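Local coordinates for ABC transporter sugar binding protein (Xanthomonas axonopodis pv. citri, PDB 3UOR) that probably binds maltose or related sugars in the periplasm as the solute-binding component of an ABC transporter, at residues 321-324 and 325-328; 331-334 and 335-339; 341-344 and 345-348. All blocks are in the same frame, centred on the assembly; numbering follows the deposited sequence.

In the fold
The three contacts illustrate how consecutive helices are ended, joined and restarted by short local bonds. Interaction 1 is the most buried and forms the joint between helices 314-324 and 327-337; interaction 2 lies at the far end of helix 327-337 and is partly exposed; interaction 3, also partly buried, carries the chain into helix 344-348. Their chemistry follows their place. A serine hydroxyl and two backbone amides hold the first, a methyl over an aromatic face and a glycine ending mark the second, and an indole N-H reaching a proline carbonyl closes the third. R343 of interaction 3 turns back to S325 O of interaction 1, tying the two together.

Interaction 1. Residues 321-324 and 325-328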
ATOM      1  N   ILE A 321     -19.605   8.760  -3.526  1.00 39.78           N
ATOM      2  CA  ILE A 321     -18.545   8.169  -2.714  1.00 34.70           C
ATOM      3  C   ILE A 321     -19.128   7.119  -1.790  1.00 38.70           C
ATOM      4  O   ILE A 321     -18.534   6.057  -1.556  1.00 37.64           O
ATOM      5  CB  ILE A 321     -17.798   9.218  -1.884  1.00 39.55           C
ATOM      6  CG1 ILE A 321     -16.892  10.064  -2.782  1.00 38.86           C
ATOM      7  CG2 ILE A 321     -16.935   8.542  -0.844  1.00 38.28           C
ATOM      8  CD1 ILE A 321     -16.100  11.088  -2.017  1.00 39.89           C
ATOM      9  N   GLU A 322     -20.317   7.423  -1.290  1.00 39.44           N
ATOM     10  CA  GLU A 322     -21.046   6.534  -0.417  1.00 41.81           C
ATOM     11  C   GLU A 322     -21.384   5.257  -1.158  1.00 40.66           C
ATOM     12  O   GLU A 322     -21.228   4.171  -0.611  1.00 42.74           O
ATOM     13  CB  GLU A 322     -22.326   7.215   0.055  1.00 43.81           C
ATOM     14  CG  GLU A 322     -22.961   6.534   1.236  1.00 50.48           C
ATOM     15  CD  GLU A 322     -24.223   7.244   1.689  1.00 52.76           C
ATOM     16  OE1 GLU A 322     -25.225   7.197   0.948  1.00 58.86           O
ATOM     17  OE2 GLU A 322     -24.212   7.838   2.780  1.00 42.04           O
ATOM     18  N   TYR A 323     -21.837   5.393  -2.404  1.00 36.62           N
ATOM     19  CA  TYR A 323     -22.142   4.238  -3.252  1.00 36.59           C
ATOM     20  C   TYR A 323     -20.911   3.342  -3.381  1.00 48.03           C
ATOM     21  O   TYR A 323     -20.998   2.122  -3.220  1.00 45.31           O
ATOM     22  CB  TYR A 323     -22.612   4.696  -4.637  1.00 38.97           C
ATOM     23  CG  TYR A 323     -22.776   3.578  -5.650  1.00 46.00           C
ATOM     24  CD1 TYR A 323     -23.948   2.836  -5.721  1.00 46.81           C
ATOM     25  CD2 TYR A 323     -21.757   3.275  -6.539  1.00 48.12           C
ATOM     26  CE1 TYR A 323     -24.092   1.814  -6.651  1.00 47.64           C
ATOM     27  CE2 TYR A 323     -21.883   2.255  -7.465  1.00 50.71           C
ATOM     28  CZ  TYR A 323     -23.045   1.528  -7.519  1.00 55.54           C
ATOM     29  OH  TYR A 323     -23.149   0.516  -8.448  1.00 55.28           O
ATOM     30  N   LEU A 324     -19.760   3.956  -3.650  1.00 43.24           N
ATOM     31  CA  LEU A 324     -18.520   3.208  -3.813  1.00 42.83           C
ATOM     32  C   LEU A 324     -18.039   2.668  -2.476  1.00 39.23           C
ATOM     33  O   LEU A 324     -17.116   1.862  -2.434  1.00 39.62           O
ATOM     34  CB  LEU A 324     -17.443   4.073  -4.457  1.00 38.32           C
ATOM     35  CG  LEU A 324     -17.721   4.414  -5.917  1.00 42.35           C
ATOM     36  CD1 LEU A 324     -16.644   5.343  -6.452  1.00 39.99           C
ATOM     37  CD2 LEU A 324     -17.806   3.137  -6.743  1.00 34.01           C
ATOM     38  N   SER A 325     -18.679   3.111  -1.391  1.00 36.26           N
ATOM     39  CA  SER A 325     -18.390   2.580  -0.055  1.00 29.23           C
ATOM     40  C   SER A 325     -19.327   1.444   0.382  1.00 38.15           C
ATOM     41  O   SER A 325     -19.161   0.895   1.473  1.00 38.44           O
ATOM     42  CB  SER A 325     -18.436   3.689   0.987  1.00 23.54           C
ATOM     43  OG  SER A 325     -17.592   4.757   0.629  1.00 30.53           O
ATOM     44  N   GLN A 326     -20.313   1.105  -0.445  1.00 37.15           N
ATOM     45  CA  GLN A 326     -21.214  -0.015  -0.133  1.00 34.26           C
ATOM     46  C   GLN A 326     -20.524  -1.372  -0.260  1.00 34.71           C
ATOM     47  O   GLN A 326     -19.862  -1.659  -1.267  1.00 38.49           O
ATOM     48  CB  GLN A 326     -22.450   0.031  -1.032  1.00 32.71           C
ATOM     49  CG  GLN A 326     -23.321   1.295  -0.822  1.00 39.30           C
ATOM     50  CD  GLN A 326     -24.486   1.341  -1.796  1.00 48.68           C
ATOM     51  OE1 GLN A 326     -24.649   0.442  -2.611  1.00 54.29           O
ATOM     52  NE2 GLN A 326     -25.301   2.387  -1.709  1.00 48.70           N
ATOM     53  N   PRO A 327     -20.657  -2.213   0.768  1.00 40.50           N
ATOM     54  CA  PRO A 327     -19.975  -3.510   0.746  1.00 40.03           C
ATOM     55  C   PRO A 327     -20.138  -4.294  -0.553  1.00 41.11           C
ATOM     56  O   PRO A 327     -19.169  -4.897  -1.027  1.00 43.81           O
ATOM     57  CB  PRO A 327     -20.602  -4.234   1.931  1.00 40.79           C
ATOM     58  CG  PRO A 327     -20.787  -3.132   2.928  1.00 39.67           C
ATOM     59  CD  PRO A 327     -21.181  -1.902   2.111  1.00 38.82           C
ATOM     60  N   GLN A 328     -21.327  -4.275  -1.139  1.00 42.96           N
ATOM     61  CA  GLN A 328     -21.565  -5.066  -2.347  1.00 43.43           C
ATOM     62  C   GLN A 328     -20.907  -4.455  -3.578  1.00 40.60           C
ATOM     63  O   GLN A 328     -20.452  -5.160  -4.476  1.00 45.90           O
ATOM     64  CB  GLN A 328     -23.067  -5.281  -2.565  1.00 52.94           C
ATOM     65  CG  GLN A 328     -23.688  -6.056  -1.418  1.00 73.83           C
ATOM     66  CD  GLN A 328     -25.117  -6.470  -1.681  1.00 94.91           C
ATOM     67  OE1 GLN A 328     -25.647  -6.278  -2.780  1.00 99.89           O
ATOM     68  NE2 GLN A 328     -25.755  -7.045  -0.665  1.00 99.75           N
TER
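S325 OG makes the shortest polar bond here, donating to I321 O at 2.7 Å in a side-chain-to-backbone bond to the carbonyl four residues earlier. The hydroxyl sits beside its own backbone N, with chi1 at -54°, and this rotation swings it back over the final turn of the helix. It meets the carbonyl from above its plane, while I321 CG2 rests 4.1 Å from S325 OG. A buried hydroxyl is thus satisfied locally, by the backbone of the helix it follows.

Two backbone amides add to the grip. S325 N donates to E322 O at 2.9 Å, and Q326 N to Y323 O at 3.0 Å, the second with a fairly straight N-H angle of 162°. Both bonds reach back three residues, as is common in the last turn of a helix. Q326 is the N-cap of helix 327-337 while its N still bonds to Y323 O. Its side chain, extended beyond CG, passes obliquely across Y323: Q326 CG lies 3.4 Å from Y323 O, and Q326 OE1 comes within 4.0 Å of Y323 CD1, the amide and ring planes standing 57° apart. The polar ends of the neighbours are engaged beyond this turn, Y323 OH with D50 and E322 OE2 with S113.

The joint is wedged between several elements. I321 and L324 press on L305 of strand 303-307, whereas Y323 meets F51 of helix 39-52 and V329 of helix 327-337.

Interaction 2. Residues 331-334 and 335-339; sequences ARFH and AIIGD
The F333 ring carries the methyl I337 CG2 on one face, 4.0 Å from the ring centroid and only 7° off the normal, a well-centred CH-pi contact one helical turn along. The two side chains lie side by side and point the same way. D339 OD2 approaches the same ring obliquely, 3.4 Å from F333 CE2. The H334 ring is met at its edge and in its plane by D339 O, which lies 3.3 Å from H334 CD2; H334 CG lies anti to the backbone N (chi1 176°), a rotation that brings the imidazole beside the departing chain.

Beneath these groups the i to i-4 bonds continue to G338. I337 N donates to F333 O at 3.0 Å, and the last, from G338 N to H334 O at 2.7 Å, is bent. G338 occupies the C' position just past the helix; its phi of 90°, with psi near zero, is one that glycine readily adopts, whereas a CB here would crowd the carbonyl O of I337.

F333 is stacked on W140 and packs against V43 and L47 of helix 39-52. I337 touches K39 and E40 at the start of that helix, while H334 touches P341 in the loop leading to helix 344-348.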
ATOM      1  N   ALA A 331     -17.163  -5.392  -3.104  1.00 32.88           N
ATOM      2  CA  ALA A 331     -16.979  -6.793  -3.495  1.00 36.33           C
ATOM      3  C   ALA A 331     -16.875  -6.924  -5.014  1.00 42.57           C
ATOM      4  O   ALA A 331     -16.057  -7.680  -5.535  1.00 46.28           O
ATOM      5  CB  ALA A 331     -18.141  -7.654  -2.973  1.00 26.78           C
ATOM      6  N   ARG A 332     -17.714  -6.185  -5.722  1.00 46.08           N
ATOM      7  CA  ARG A 332     -17.746  -6.240  -7.178  1.00 48.82           C
ATOM      8  C   ARG A 332     -16.418  -5.710  -7.708  1.00 54.75           C
ATOM      9  O   ARG A 332     -15.804  -6.287  -8.615  1.00 53.20           O
ATOM     10  CB  ARG A 332     -18.902  -5.375  -7.673  1.00 45.22           C
ATOM     11  CG  ARG A 332     -19.612  -5.842  -8.915  1.00 56.55           C
ATOM     12  CD  ARG A 332     -20.861  -4.976  -9.171  1.00 66.40           C
ATOM     13  NE  ARG A 332     -22.047  -5.467  -8.455  1.00 76.13           N
ATOM     14  CZ  ARG A 332     -22.926  -4.703  -7.798  1.00 72.18           C
ATOM     15  NH1 ARG A 332     -22.777  -3.373  -7.733  1.00 59.86           N
ATOM     16  NH2 ARG A 332     -23.965  -5.277  -7.194  1.00 70.73           N
ATOM     17  N   PHE A 333     -15.974  -4.602  -7.121  1.00 49.98           N
ATOM     18  CA  PHE A 333     -14.715  -3.974  -7.487  1.00 39.80           C
ATOM     19  C   PHE A 333     -13.561  -4.934  -7.286  1.00 41.68           C
ATOM     20  O   PHE A 333     -12.689  -5.069  -8.153  1.00 42.16           O
ATOM     21  CB  PHE A 333     -14.509  -2.731  -6.625  1.00 38.82           C
ATOM     22  CG  PHE A 333     -13.456  -1.785  -7.138  1.00 37.96           C
ATOM     23  CD1 PHE A 333     -13.589  -1.182  -8.377  1.00 44.64           C
ATOM     24  CD2 PHE A 333     -12.374  -1.447  -6.345  1.00 38.88           C
ATOM     25  CE1 PHE A 333     -12.640  -0.288  -8.838  1.00 41.06           C
ATOM     26  CE2 PHE A 333     -11.414  -0.563  -6.798  1.00 43.65           C
ATOM     27  CZ  PHE A 333     -11.549   0.021  -8.049  1.00 43.39           C
ATOM     28  N   HIS A 334     -13.555  -5.612  -6.141  1.00 38.87           N
ATOM     29  CA  HIS A 334     -12.517  -6.614  -5.870  1.00 38.48           C
ATOM     30  C   HIS A 334     -12.570  -7.747  -6.895  1.00 43.47           C
ATOM     31  O   HIS A 334     -11.533  -8.214  -7.386  1.00 43.25           O
ATOM     32  CB  HIS A 334     -12.685  -7.187  -4.465  1.00 36.84           C
ATOM     33  CG  HIS A 334     -11.718  -8.283  -4.142  1.00 35.36           C
ATOM     34  ND1 HIS A 334     -12.025  -9.618  -4.298  1.00 39.84           N
ATOM     35  CD2 HIS A 334     -10.445  -8.242  -3.678  1.00 32.76           C
ATOM     36  CE1 HIS A 334     -10.989 -10.356  -3.933  1.00 36.29           C
ATOM     37  NE2 HIS A 334     -10.016  -9.544  -3.553  1.00 35.42           N
ATOM     38  N   ALA A 335     -13.785  -8.187  -7.209  1.00 47.43           N
ATOM     39  CA  ALA A 335     -13.981  -9.309  -8.122  1.00 49.85           C
ATOM     40  C   ALA A 335     -13.366  -9.002  -9.472  1.00 51.81           C
ATOM     41  O   ALA A 335     -12.749  -9.867 -10.084  1.00 45.66           O
ATOM     42  CB  ALA A 335     -15.455  -9.624  -8.281  1.00 40.35           C
ATOM     43  N   ILE A 336     -13.518  -7.762  -9.927  1.00 50.05           N
ATOM     44  CA  ILE A 336     -13.080  -7.417 -11.274  1.00 49.96           C
ATOM     45  C   ILE A 336     -11.593  -7.125 -11.346  1.00 56.79           C
ATOM     46  O   ILE A 336     -10.907  -7.639 -12.218  1.00 62.69           O
ATOM     47  CB  ILE A 336     -13.882  -6.238 -11.846  1.00 48.26           C
ATOM     48  CG1 ILE A 336     -15.369  -6.580 -11.857  1.00 46.41           C
ATOM     49  CG2 ILE A 336     -13.406  -5.898 -13.238  1.00 52.73           C
ATOM     50  CD1 ILE A 336     -16.260  -5.391 -12.075  1.00 45.58           C
ATOM     51  N   ILE A 337     -11.087  -6.324 -10.412  1.00 58.88           N
ATOM     52  CA  ILE A 337      -9.718  -5.830 -10.511  1.00 48.65           C
ATOM     53  C   ILE A 337      -8.786  -6.270  -9.365  1.00 44.87           C
ATOM     54  O   ILE A 337      -7.572  -6.076  -9.435  1.00 50.20           O
ATOM     55  CB  ILE A 337      -9.722  -4.292 -10.694  1.00 54.07           C
ATOM     56  CG1 ILE A 337      -8.358  -3.779 -11.134  1.00 65.76           C
ATOM     57  CG2 ILE A 337     -10.145  -3.599  -9.427  1.00 53.08           C
ATOM     58  CD1 ILE A 337      -8.350  -2.282 -11.412  1.00 75.07           C
ATOM     59  N   GLY A 338      -9.338  -6.871  -8.314  1.00 41.00           N
ATOM     60  CA  GLY A 338      -8.495  -7.421  -7.257  1.00 31.69           C
ATOM     61  C   GLY A 338      -8.158  -6.459  -6.123  1.00 34.77           C
ATOM     62  O   GLY A 338      -7.473  -6.844  -5.184  1.00 37.56           O
ATOM     63  N   ASP A 339      -8.641  -5.217  -6.200  1.00 34.74           N
ATOM     64  CA  ASP A 339      -8.347  -4.206  -5.180  1.00 34.92           C
ATOM     65  C   ASP A 339      -9.031  -4.535  -3.871  1.00 36.58           C
ATOM     66  O   ASP A 339     -10.190  -4.939  -3.850  1.00 37.99           O
ATOM     67  CB  ASP A 339      -8.738  -2.804  -5.654  1.00 36.62           C
ATOM     68  CG  ASP A 339      -7.831  -2.298  -6.766  1.00 43.63           C
ATOM     69  OD1 ASP A 339      -6.747  -2.870  -6.923  1.00 47.29           O
ATOM     70  OD2 ASP A 339      -8.196  -1.351  -7.485  1.00 45.00           O
TER

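Interaction 3. Residues 341-344 and 345-348; sequences PPRR and STWK
P341 and R343 are extended on either side of a turned P342, helical angles begin at R344, and the new turn is only loosely bonded: R343 O receives T346 N, and R344 O receives K348 N, both weakly. The firmer link is made by a side chain. W347 NE1 donates to P341 O at 3.0 Å with an N-H angle of 160°; the oxygen lies in the indole plane, whereas the N-H arrives from above the carbonyl plane. W347 CG lies anti to its carbonyl carbon (chi1 -82°), placing the indole edge at P341 O and also at R343 O, 3.3 Å from W347 CD1.

T346 CG2 presses tightly on P341 CG at 3.5 Å, the side chains crossing at about a right angle. Both partners touch P341, the methyl at CB and CG, the indole at O and CD. This is the first turn of helix 344-348, following the Pro-Pro loop after helix 327-337, in the two-lobed alpha/beta fold of periplasmic binding proteins. T346 OG1 hydrogen-bonds to Q330 of that preceding helix.

Both arginine ends are bound by residues beyond the turn. R343 forms a salt bridge with D120, which also bonds S345 OG, and reaches the carbonyls of I115 and S325; R344 pairs with E366.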
ATOM      1  N   PRO A 341     -10.926  -4.466  -0.420  1.00 30.72           N
ATOM      2  CA  PRO A 341     -11.883  -3.612   0.289  1.00 30.41           C
ATOM      3  C   PRO A 341     -11.255  -3.068   1.555  1.00 27.48           C
ATOM      4  O   PRO A 341     -10.479  -3.772   2.205  1.00 29.68           O
ATOM      5  CB  PRO A 341     -13.010  -4.579   0.634  1.00 27.73           C
ATOM      6  CG  PRO A 341     -12.985  -5.593  -0.496  1.00 35.29           C
ATOM      7  CD  PRO A 341     -11.479  -5.791  -0.732  1.00 30.97           C
ATOM      8  N   PRO A 342     -11.602  -1.834   1.923  1.00 26.59           N
ATOM      9  CA  PRO A 342     -11.024  -1.209   3.120  1.00 28.94           C
ATOM     10  C   PRO A 342     -11.882  -1.391   4.357  1.00 34.60           C
ATOM     11  O   PRO A 342     -11.538  -0.790   5.372  1.00 32.27           O
ATOM     12  CB  PRO A 342     -11.002   0.274   2.753  1.00 27.73           C
ATOM     13  CG  PRO A 342     -12.164   0.444   1.858  1.00 25.06           C
ATOM     14  CD  PRO A 342     -12.315  -0.861   1.081  1.00 21.95           C
ATOM     15  N   ARG A 343     -12.955  -2.187   4.294  1.00 28.81           N
ATOM     16  CA  ARG A 343     -13.848  -2.331   5.465  1.00 38.30           C
ATOM     17  C   ARG A 343     -14.236  -3.776   5.787  1.00 31.41           C
ATOM     18  O   ARG A 343     -14.328  -4.601   4.901  1.00 38.36           O
ATOM     19  CB  ARG A 343     -15.107  -1.444   5.334  1.00 37.66           C
ATOM     20  CG  ARG A 343     -15.963  -1.697   4.109  1.00 34.41           C
ATOM     21  CD  ARG A 343     -17.129  -0.693   3.996  1.00 33.97           C
ATOM     22  NE  ARG A 343     -17.914  -0.615   5.228  1.00 36.33           N
ATOM     23  CZ  ARG A 343     -19.024   0.114   5.357  1.00 43.24           C
ATOM     24  NH1 ARG A 343     -19.499   0.804   4.321  1.00 28.45           N
ATOM     25  NH2 ARG A 343     -19.659   0.157   6.522  1.00 39.77           N
ATOM     26  N   ARG A 344     -14.455  -4.070   7.063  1.00 29.36           N
ATOM     27  CA  ARG A 344     -14.670  -5.447   7.491  1.00 36.65           C
ATOM     28  C   ARG A 344     -15.907  -6.062   6.902  1.00 34.47           C
ATOM     29  O   ARG A 344     -15.931  -7.254   6.610  1.00 40.96           O
ATOM     30  CB  ARG A 344     -14.783  -5.536   9.002  1.00 43.18           C
ATOM     31  CG  ARG A 344     -13.559  -5.073   9.668  1.00 39.65           C
ATOM     32  CD  ARG A 344     -13.437  -5.648  11.034  1.00 42.95           C
ATOM     33  NE  ARG A 344     -12.278  -5.027  11.658  1.00 44.24           N
ATOM     34  CZ  ARG A 344     -12.303  -3.809  12.173  1.00 44.83           C
ATOM     35  NH1 ARG A 344     -13.434  -3.108  12.147  1.00 45.32           N
ATOM     36  NH2 ARG A 344     -11.209  -3.296  12.713  1.00 37.95           N
ATOM     37  N   SER A 345     -16.948  -5.267   6.725  1.00 31.80           N
ATOM     38  CA  SER A 345     -18.195  -5.881   6.303  1.00 42.24           C
ATOM     39  C   SER A 345     -18.124  -6.363   4.854  1.00 37.30           C
ATOM     40  O   SER A 345     -18.773  -7.335   4.490  1.00 38.68           O
ATOM     41  CB  SER A 345     -19.417  -4.993   6.606  1.00 40.21           C
ATOM     42  OG  SER A 345     -19.415  -3.813   5.842  1.00 53.75           O
ATOM     43  N   THR A 346     -17.316  -5.713   4.027  1.00 34.43           N
ATOM     44  CA  THR A 346     -17.148  -6.218   2.669  1.00 39.02           C
ATOM     45  C   THR A 346     -16.436  -7.557   2.722  1.00 34.36           C
ATOM     46  O   THR A 346     -16.713  -8.440   1.924  1.00 33.49           O
ATOM     47  CB  THR A 346     -16.338  -5.280   1.805  1.00 35.21           C
ATOM     48  OG1 THR A 346     -16.918  -3.981   1.874  1.00 33.47           O
ATOM     49  CG2 THR A 346     -16.367  -5.748   0.357  1.00 28.98           C
ATOM     50  N   TRP A 347     -15.526  -7.696   3.684  1.00 36.01           N
ATOM     51  CA  TRP A 347     -14.749  -8.921   3.843  1.00 33.05           C
ATOM     52  C   TRP A 347     -15.598 -10.076   4.351  1.00 39.40           C
ATOM     53  O   TRP A 347     -15.197 -11.229   4.223  1.00 41.99           O
ATOM     54  CB  TRP A 347     -13.539  -8.688   4.758  1.00 29.84           C
ATOM     55  CG  TRP A 347     -12.377  -8.069   3.980  1.00 36.19           C
ATOM     56  CD1 TRP A 347     -12.124  -6.745   3.812  1.00 31.31           C
ATOM     57  CD2 TRP A 347     -11.376  -8.770   3.228  1.00 33.14           C
ATOM     58  NE1 TRP A 347     -11.010  -6.569   3.023  1.00 33.76           N
ATOM     59  CE2 TRP A 347     -10.540  -7.801   2.641  1.00 33.97           C
ATOM     60  CE3 TRP A 347     -11.101 -10.123   3.001  1.00 31.39           C
ATOM     61  CZ2 TRP A 347      -9.441  -8.140   1.856  1.00 31.11           C
ATOM     62  CZ3 TRP A 347     -10.012 -10.460   2.214  1.00 34.72           C
ATOM     63  CH2 TRP A 347      -9.191  -9.467   1.652  1.00 30.87           C
ATOM     64  N   LYS A 348     -16.769  -9.769   4.915  1.00 36.13           N
ATOM     65  CA  LYS A 348     -17.657 -10.822   5.420  1.00 38.09           C
ATOM     66  C   LYS A 348     -18.539 -11.407   4.319  1.00 35.56           C
ATOM     67  O   LYS A 348     -19.097 -12.480   4.480  1.00 46.43           O
ATOM     68  CB  LYS A 348     -18.520 -10.319   6.584  1.00 44.08           C
ATOM     69  CG  LYS A 348     -17.729 -10.012   7.862  1.00 49.66           C
ATOM     70  CD  LYS A 348     -18.597  -9.277   8.869  1.00 67.23           C
ATOM     71  CE  LYS A 348     -17.766  -8.352   9.761  1.00 75.56           C
ATOM     72  NZ  LYS A 348     -18.418  -7.005   9.954  1.00 80.42           N
TER